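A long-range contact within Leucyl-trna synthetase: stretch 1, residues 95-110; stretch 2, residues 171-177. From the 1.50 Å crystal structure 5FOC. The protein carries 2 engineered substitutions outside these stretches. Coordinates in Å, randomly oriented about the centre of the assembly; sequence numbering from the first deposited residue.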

ATOM      1  N   PHE A  95       1.104 -18.873   9.466  1.00 27.29           N
ATOM      2  CA  PHE A  95       2.403 -18.363   9.948  1.00 21.57           C
ATOM      3  C   PHE A  95       3.422 -19.490  10.007  1.00 25.18           C
ATOM      4  O   PHE A  95       3.068 -20.661  10.167  1.00 34.22           O
ATOM      5  CB  PHE A  95       2.271 -17.608  11.302  1.00 23.58           C
ATOM      6  CG  PHE A  95       1.769 -18.446  12.471  1.00 25.58           C
ATOM      7  CD1 PHE A  95       2.649 -19.188  13.232  1.00 27.35           C
ATOM      8  CD2 PHE A  95       0.442 -18.395  12.865  1.00 24.77           C
ATOM      9  CE1 PHE A  95       2.216 -19.950  14.303  1.00 24.77           C
ATOM     10  CE2 PHE A  95      -0.017 -19.141  13.969  1.00 25.90           C
ATOM     11  CZ  PHE A  95       0.867 -19.918  14.686  1.00 29.39           C
ATOM     12  N   THR A  96       4.681 -19.142   9.825  1.00 26.30           N
ATOM     13  CA  THR A  96       5.752 -20.120   9.933  1.00 30.44           C
ATOM     14  C   THR A  96       5.770 -20.683  11.376  1.00 28.43           C
ATOM     15  O   THR A  96       5.806 -19.928  12.366  1.00 30.83           O
ATOM     16  CB  THR A  96       7.087 -19.482   9.570  1.00 28.77           C
ATOM     17  OG1 THR A  96       7.046 -18.960   8.215  1.00 29.88           O
ATOM     18  CG2 THR A  96       8.251 -20.472   9.766  1.00 27.57           C
ATOM     19  N   ASP A  97       5.688 -22.010  11.489  1.00 33.23           N
ATOM     20  CA  ASP A  97       5.706 -22.666  12.785  1.00 36.21           C
ATOM     21  C   ASP A  97       7.019 -22.424  13.529  1.00 32.48           C
ATOM     22  O   ASP A  97       8.096 -22.348  12.931  1.00 29.94           O
ATOM     23  CB  ASP A  97       5.480 -24.169  12.643  1.00 42.58           C
ATOM     24  CG  ASP A  97       4.093 -24.494  12.159  1.00 48.65           C
ATOM     25  OD1 ASP A  97       3.857 -24.431  10.938  1.00 60.58           O
ATOM     26  OD2 ASP A  97       3.230 -24.780  13.014  1.00 70.70           O
ATOM     27  N   PHE A  98       6.903 -22.305  14.839  1.00 34.06           N
ATOM     28  CA  PHE A  98       8.053 -22.183  15.716  1.00 31.18           C
ATOM     29  C   PHE A  98       8.492 -23.567  16.152  1.00 33.75           C
ATOM     30  O   PHE A  98       7.682 -24.371  16.596  1.00 40.37           O
ATOM     31  CB  PHE A  98       7.729 -21.300  16.930  1.00 31.89           C
ATOM     32  CG  PHE A  98       7.459 -19.884  16.564  1.00 30.90           C
ATOM     33  CD1 PHE A  98       8.493 -18.977  16.450  1.00 29.82           C
ATOM     34  CD2 PHE A  98       6.168 -19.467  16.273  1.00 28.16           C
ATOM     35  CE1 PHE A  98       8.239 -17.653  16.094  1.00 28.68           C
ATOM     36  CE2 PHE A  98       5.904 -18.153  15.911  1.00 29.12           C
ATOM     37  CZ  PHE A  98       6.941 -17.243  15.814  1.00 28.19           C
ATOM     38  N   GLU A  99       9.786 -23.823  15.993  1.00 39.50           N
ATOM     39  CA  GLU A  99      10.425 -25.085  16.325  1.00 41.94           C
ATOM     40  C   GLU A  99      10.662 -25.198  17.836  1.00 36.59           C
ATOM     41  O   GLU A  99      10.511 -24.199  18.608  1.00 34.60           O
ATOM     42  CB  GLU A  99      11.757 -25.203  15.574  1.00 47.11           C
ATOM     43  CG  GLU A  99      11.676 -25.052  14.053  1.00 56.26           C
ATOM     44  CD  GLU A  99      11.146 -26.284  13.346  1.00 66.61           C
ATOM     45  OE1 GLU A  99      11.388 -27.414  13.826  1.00 70.59           O
ATOM     46  OE2 GLU A  99      10.502 -26.122  12.288  1.00 77.18           O
ATOM     47  N   LYS A 100      11.033 -26.402  18.274  1.00 44.05           N
ATOM     48  CA  LYS A 100      10.959 -26.760  19.704  1.00 52.61           C
ATOM     49  C   LYS A 100      11.628 -25.753  20.662  1.00 53.44           C
ATOM     50  O   LYS A 100      11.036 -25.370  21.687  1.00 65.02           O
ATOM     51  CB  LYS A 100      11.511 -28.175  19.952  1.00 56.10           C
ATOM     52  CG  LYS A 100      10.872 -28.883  21.139  1.00 65.42           C
ATOM     53  CD  LYS A 100      11.635 -28.684  22.440  1.00 71.00           C
ATOM     54  CE  LYS A 100      10.996 -29.489  23.565  1.00 79.55           C
ATOM     55  NZ  LYS A 100      11.916 -29.651  24.724  1.00 78.18           N
ATOM     56  N   GLY A 101      12.837 -25.319  20.305  1.00 42.45           N
ATOM     57  CA  GLY A 101      13.606 -24.366  21.105  1.00 40.36           C
ATOM     58  C   GLY A 101      13.512 -22.906  20.687  1.00 36.93           C
ATOM     59  O   GLY A 101      14.406 -22.112  21.012  1.00 40.61           O
ATOM     60  N   GLU A 102      12.435 -22.546  19.981  1.00 29.97           N
ATOM     61  CA  GLU A 102      12.204 -21.175  19.515  1.00 32.37           C
ATOM     62  C   GLU A 102      11.109 -20.444  20.277  1.00 30.60           C
ATOM     63  O   GLU A 102      10.509 -19.483  19.757  1.00 30.80           O
ATOM     64  CB  GLU A 102      11.850 -21.173  18.038  1.00 30.39           C
ATOM     65  CG  GLU A 102      12.939 -21.766  17.189  1.00 32.15           C
ATOM     66  CD  GLU A 102      12.645 -21.643  15.716  1.00 33.02           C
ATOM     67  OE1 GLU A 102      11.478 -21.743  15.300  1.00 33.55           O
ATOM     68  OE2 GLU A 102      13.589 -21.490  14.964  1.00 41.14           O
ATOM     69  N   GLU A 103      10.845 -20.856  21.513  1.00 29.63           N
ATOM     70  CA  GLU A 103       9.816 -20.189  22.268  1.00 27.81           C
ATOM     71  C   GLU A 103      10.151 -18.740  22.605  1.00 30.24           C
ATOM     72  O   GLU A 103       9.253 -17.907  22.614  1.00 32.84           O
ATOM     73  CB  GLU A 103       9.455 -20.944  23.559  1.00 32.68           C
ATOM     74  CG  GLU A 103       8.029 -20.668  24.006  1.00 41.15           C
ATOM     75  CD  GLU A 103       6.948 -21.436  23.234  1.00 42.17           C
ATOM     76  OE1 GLU A 103       7.246 -22.381  22.429  1.00 63.58           O
ATOM     77  OE2 GLU A 103       5.758 -21.079  23.467  1.00 52.54           O
ATOM     78  N   ASP A 104      11.418 -18.447  22.891  1.00 32.26           N
ATOM     79  CA  ASP A 104      11.854 -17.058  23.179  1.00 36.99           C
ATOM     80  C   ASP A 104      11.588 -16.138  21.980  1.00 33.25           C
ATOM     81  O   ASP A 104      11.162 -14.984  22.170  1.00 33.03           O
ATOM     82  CB  ASP A 104      13.340 -16.984  23.615  1.00 38.42           C
ATOM     83  CG  ASP A 104      13.602 -17.573  25.038  1.00 42.17           C
ATOM     84  OD1 ASP A 104      12.687 -17.606  25.903  1.00 51.18           O
ATOM     85  OD2 ASP A 104      14.753 -17.989  25.291  1.00 51.13           O
ATOM     86  N   LEU A 105      11.800 -16.664  20.765  1.00 29.96           N
ATOM     87  CA  LEU A 105      11.472 -15.958  19.522  1.00 26.88           C
ATOM     88  C   LEU A 105       9.977 -15.667  19.432  1.00 25.35           C
ATOM     89  O   LEU A 105       9.587 -14.536  19.134  1.00 28.30           O
ATOM     90  CB  LEU A 105      11.881 -16.760  18.280  1.00 27.34           C
ATOM     91  CG  LEU A 105      13.355 -17.111  18.105  1.00 34.96           C
ATOM     92  CD1 LEU A 105      13.601 -17.667  16.703  1.00 34.16           C
ATOM     93  CD2 LEU A 105      14.263 -15.917  18.341  1.00 42.31           C
ATOM     94  N   LYS A 106       9.167 -16.698  19.686  1.00 24.77           N
ATOM     95  CA  LYS A 106       7.737 -16.577  19.687  1.00 24.35           C
ATOM     96  C   LYS A 106       7.349 -15.492  20.687  1.00 26.32           C
ATOM     97  O   LYS A 106       6.641 -14.564  20.315  1.00 28.96           O
ATOM     98  CB  LYS A 106       7.058 -17.910  20.028  1.00 28.05           C
ATOM     99  CG  LYS A 106       5.528 -17.866  20.014  1.00 29.90           C
ATOM    100  CD  LYS A 106       4.914 -19.028  20.794  1.00 34.23           C
ATOM    101  CE  LYS A 106       4.796 -20.273  19.964  1.00 40.36           C
ATOM    102  NZ  LYS A 106       4.122 -21.333  20.762  1.00 46.16           N
ATOM    103  N   ASN A 107       7.830 -15.593  21.938  1.00 23.24           N
ATOM    104  CA  ASN A 107       7.515 -14.611  22.971  1.00 24.42           C
ATOM    105  C   ASN A 107       7.943 -13.168  22.638  1.00 27.29           C
ATOM    106  O   ASN A 107       7.336 -12.209  23.129  1.00 31.25           O
ATOM    107  CB  ASN A 107       8.167 -15.021  24.304  1.00 29.17           C
ATOM    108  CG  ASN A 107       7.516 -16.234  24.955  1.00 26.89           C
ATOM    109  OD1 ASN A 107       6.423 -16.656  24.582  1.00 31.35           O
ATOM    110  ND2 ASN A 107       8.221 -16.828  25.934  1.00 28.87           N
ATOM    111  N   LYS A 108       8.990 -13.028  21.817  1.00 24.82           N
ATOM    112  CA  LYS A 108       9.471 -11.730  21.367  1.00 28.39           C
ATOM    113  C   LYS A 108       8.561 -11.136  20.282  1.00 23.83           C
ATOM    114  O   LYS A 108       8.305  -9.931  20.270  1.00 25.14           O
ATOM    115  CB  LYS A 108      10.912 -11.853  20.848  1.00 28.82           C
ATOM    116  CG  LYS A 108      11.610 -10.546  20.476  1.00 36.67           C
ATOM    117  CD  LYS A 108      13.015 -10.807  19.922  1.00 41.91           C
ATOM    118  CE  LYS A 108      13.955  -9.594  19.944  1.00 46.80           C
ATOM    119  NZ  LYS A 108      13.363  -8.335  19.414  1.00 48.10           N
ATOM    120  N   ILE A 109       8.076 -11.989  19.377  1.00 22.69           N
ATOM    121  CA  ILE A 109       7.269 -11.538  18.219  1.00 20.29           C
ATOM    122  C   ILE A 109       5.838 -11.287  18.691  1.00 25.30           C
ATOM    123  O   ILE A 109       5.274 -10.240  18.359  1.00 24.52           O
ATOM    124  CB  ILE A 109       7.312 -12.539  17.001  1.00 19.85           C
ATOM    125  CG1 ILE A 109       8.738 -12.652  16.518  1.00 21.34           C
ATOM    126  CG2 ILE A 109       6.444 -12.012  15.879  1.00 24.01           C
ATOM    127  CD1 ILE A 109       8.958 -13.890  15.705  1.00 23.14           C
ATOM    128  N   TRP A 110       5.268 -12.229  19.457  1.00 23.27           N
ATOM    129  CA  TRP A 110       3.866 -12.131  19.921  1.00 22.12           C
ATOM    130  C   TRP A 110       3.806 -11.276  21.175  1.00 22.53           C
ATOM    131  O   TRP A 110       3.598 -11.771  22.268  1.00 27.01           O
ATOM    132  CB  TRP A 110       3.255 -13.507  20.145  1.00 21.17           C
ATOM    133  CG  TRP A 110       3.203 -14.363  18.853  1.00 22.28           C
ATOM    134  CD1 TRP A 110       3.669 -14.041  17.596  1.00 23.27           C
ATOM    135  CD2 TRP A 110       2.635 -15.662  18.738  1.00 22.18           C
ATOM    136  NE1 TRP A 110       3.447 -15.088  16.707  1.00 24.68           N
ATOM    137  CE2 TRP A 110       2.827 -16.098  17.382  1.00 23.61           C
ATOM    138  CE3 TRP A 110       2.020 -16.533  19.643  1.00 26.07           C
ATOM    139  CZ2 TRP A 110       2.356 -17.316  16.932  1.00 25.69           C
ATOM    140  CZ3 TRP A 110       1.602 -17.762  19.195  1.00 24.74           C
ATOM    141  CH2 TRP A 110       1.762 -18.137  17.840  1.00 23.94           C
TER
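Stretch 2 171-177: TKEEIIN

Stretch 2 is the start of a helix, running from Lys-172 to Asn-177 and continuing further along the chain, with Thr-171 at its N-cap position. There Thr-171 OG1 accepts from Glu-174 N at 3.1 Å, and Thr-171 N returns a bond to Glu-174 OE1 at 3.0 Å, so each residue satisfies the free backbone amide of the other. This helix lies beside helix 103-109 of stretch 1, the two running in the same general direction with a crossing angle of 29°. Their axes approach to 11.2 Å, a fairly wide spacing that is filled by side chains. The backbones are in register at Leu-105 and Glu-173, whose CA atoms are 7.4 Å apart, and the contact buries 416 Å² in all.

The polar part of the contact centres on Lys-172, which contributes the largest buried area of any residue here. Its side chain extends from the first turn of its helix to the loop and turn that precede helix 103-109. The ammonium group forms a salt bridge with Glu-102, with NZ of Lys-172 2.8 Å from OE1 of Glu-102. The same carboxylate oxygen, Glu-102 OE1, also accepts from Glu-99 N at 2.8 Å, across the type I turn from Glu-99 to Glu-102. The lysine is thus tied to an acceptor that is itself held by the turn. A second, weak hydrogen bond runs from Lys-172 NZ to Asp-97 O, also at 2.8 Å. Water 1 completes the arrangement: it accepts from Lys-172 NZ at 2.8 Å and donates to Thr-96 O at 2.8 Å, bridging the lysine to a second backbone carbonyl of the loop. Nearby, Thr-96 CG2 packs 3.8 Å from Lys-172 NZ.

Apolar packing takes over farther along the two helices. Leu-105, Lys-108 and Ile-109 all direct their CA-to-CB bonds toward stretch 2, as Lys-172 and Ile-176 do toward stretch 1. Leu-105 spans one turn of the opposing helix, with CD1 4.0 Å from Lys-172 CB and CD2 3.8 Å from Ile-176 CD1. The same methyl of Ile-176, CD1, also meets Ile-109 CD1 at 3.8 Å, so that Ile-176 is in contact with residues one turn apart on stretch 1. Lys-108 adds the aliphatic part of its extended chain, its CD lying 3.8 Å from Ile-176 CG2, while its NZ is hydrogen-bonded elsewhere in the structure. At the exposed margin, Glu-173 makes a looser approach, its OE1 4.3 Å from Leu-105 CD2.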

ATOM      1  N   THR A 171      18.864 -17.312   9.214  1.00 28.60           N
ATOM      2  CA  THR A 171      18.083 -18.039  10.191  1.00 28.36           C
ATOM      3  C   THR A 171      17.000 -17.088  10.758  1.00 26.18           C
ATOM      4  O   THR A 171      17.049 -15.849  10.634  1.00 27.28           O
ATOM      5  CB  THR A 171      18.948 -18.544  11.364  1.00 27.95           C
ATOM      6  OG1 THR A 171      19.468 -17.421  12.098  1.00 29.86           O
ATOM      7  CG2 THR A 171      20.086 -19.401  10.855  1.00 27.35           C
ATOM      8  N   LYS A 172      16.043 -17.697  11.423  1.00 29.33           N
ATOM      9  CA  LYS A 172      14.958 -16.976  12.039  1.00 26.08           C
ATOM     10  C   LYS A 172      15.494 -15.890  12.995  1.00 26.74           C
ATOM     11  O   LYS A 172      15.072 -14.722  12.947  1.00 26.76           O
ATOM     12  CB  LYS A 172      14.049 -17.961  12.771  1.00 31.77           C
ATOM     13  CG  LYS A 172      12.585 -17.666  12.629  1.00 36.23           C
ATOM     14  CD  LYS A 172      11.711 -18.780  13.215  1.00 32.61           C
ATOM     15  CE  LYS A 172      11.376 -19.859  12.192  1.00 34.24           C
ATOM     16  NZ  LYS A 172      10.536 -20.940  12.764  1.00 32.13           N
ATOM     17  N   GLU A 173      16.473 -16.286  13.798  1.00 26.61           N
ATOM     18  CA  GLU A 173      17.100 -15.402  14.754  1.00 29.18           C
ATOM     19  C   GLU A 173      17.793 -14.254  14.031  1.00 22.78           C
ATOM     20  O   GLU A 173      17.603 -13.084  14.416  1.00 25.74           O
ATOM     21  CB  GLU A 173      18.063 -16.183  15.625  1.00 33.74           C
ATOM     22  CG  GLU A 173      18.610 -15.417  16.800  1.00 39.34           C
ATOM     23  CD  GLU A 173      19.125 -16.363  17.866  1.00 51.99           C
ATOM     24  OE1 GLU A 173      18.321 -17.190  18.366  1.00 65.57           O
ATOM     25  OE2 GLU A 173      20.332 -16.300  18.179  1.00 63.35           O
ATOM     26  N   GLU A 174      18.557 -14.583  12.963  1.00 23.45           N
ATOM     27  CA  GLU A 174      19.229 -13.565  12.170  1.00 24.34           C
ATOM     28  C   GLU A 174      18.239 -12.564  11.572  1.00 20.81           C
ATOM     29  O   GLU A 174      18.513 -11.385  11.569  1.00 24.26           O
ATOM     30  CB  GLU A 174      20.113 -14.185  11.082  1.00 25.82           C
ATOM     31  CG  GLU A 174      21.369 -14.816  11.651  1.00 25.44           C
ATOM     32  CD  GLU A 174      22.122 -15.653  10.643  1.00 33.71           C
ATOM     33  OE1 GLU A 174      21.565 -15.987   9.540  1.00 34.93           O
ATOM     34  OE2 GLU A 174      23.291 -15.984  10.978  1.00 41.24           O
ATOM     35  N   ILE A 175      17.101 -13.029  11.083  1.00 21.71           N
ATOM     36  CA  ILE A 175      16.065 -12.137  10.502  1.00 21.13           C
ATOM     37  C   ILE A 175      15.499 -11.180  11.562  1.00 20.76           C
ATOM     38  O   ILE A 175      15.410  -9.960  11.339  1.00 22.10           O
ATOM     39  CB  ILE A 175      14.901 -12.926   9.852  1.00 20.41           C
ATOM     40  CG1 ILE A 175      15.476 -13.711   8.654  1.00 20.78           C
ATOM     41  CG2 ILE A 175      13.765 -12.031   9.357  1.00 24.79           C
ATOM     42  CD1 ILE A 175      14.542 -14.747   8.060  1.00 27.49           C
ATOM     43  N   ILE A 176      15.232 -11.743  12.724  1.00 22.24           N
ATOM     44  CA  ILE A 176      14.715 -10.938  13.818  1.00 20.51           C
ATOM     45  C   ILE A 176      15.748  -9.886  14.229  1.00 20.31           C
ATOM     46  O   ILE A 176      15.380  -8.735  14.566  1.00 24.86           O
ATOM     47  CB  ILE A 176      14.283 -11.859  14.981  1.00 21.76           C
ATOM     48  CG1 ILE A 176      13.054 -12.704  14.597  1.00 30.04           C
ATOM     49  CG2 ILE A 176      13.856 -11.038  16.175  1.00 24.41           C
ATOM     50  CD1 ILE A 176      12.748 -13.859  15.550  1.00 30.34           C
ATOM     51  N   ASN A 177      17.027 -10.270  14.264  1.00 21.64           N
ATOM     52  CA  ASN A 177      18.099  -9.354  14.645  1.00 25.75           C
ATOM     53  C   ASN A 177      18.559  -8.353  13.596  1.00 22.70           C
ATOM     54  O   ASN A 177      19.309  -7.405  13.923  1.00 24.34           O
ATOM     55  CB  ASN A 177      19.293 -10.156  15.149  1.00 27.16           C
ATOM     56  CG  ASN A 177      18.962 -10.949  16.409  1.00 27.26           C
ATOM     57  OD1 ASN A 177      18.075 -10.577  17.136  1.00 30.12           O
ATOM     58  ND2 ASN A 177      19.667 -12.053  16.644  1.00 32.83           N
TER
HETATM   59  O   HOH W   1       8.353 -19.300  13.349  1.00 34.68           O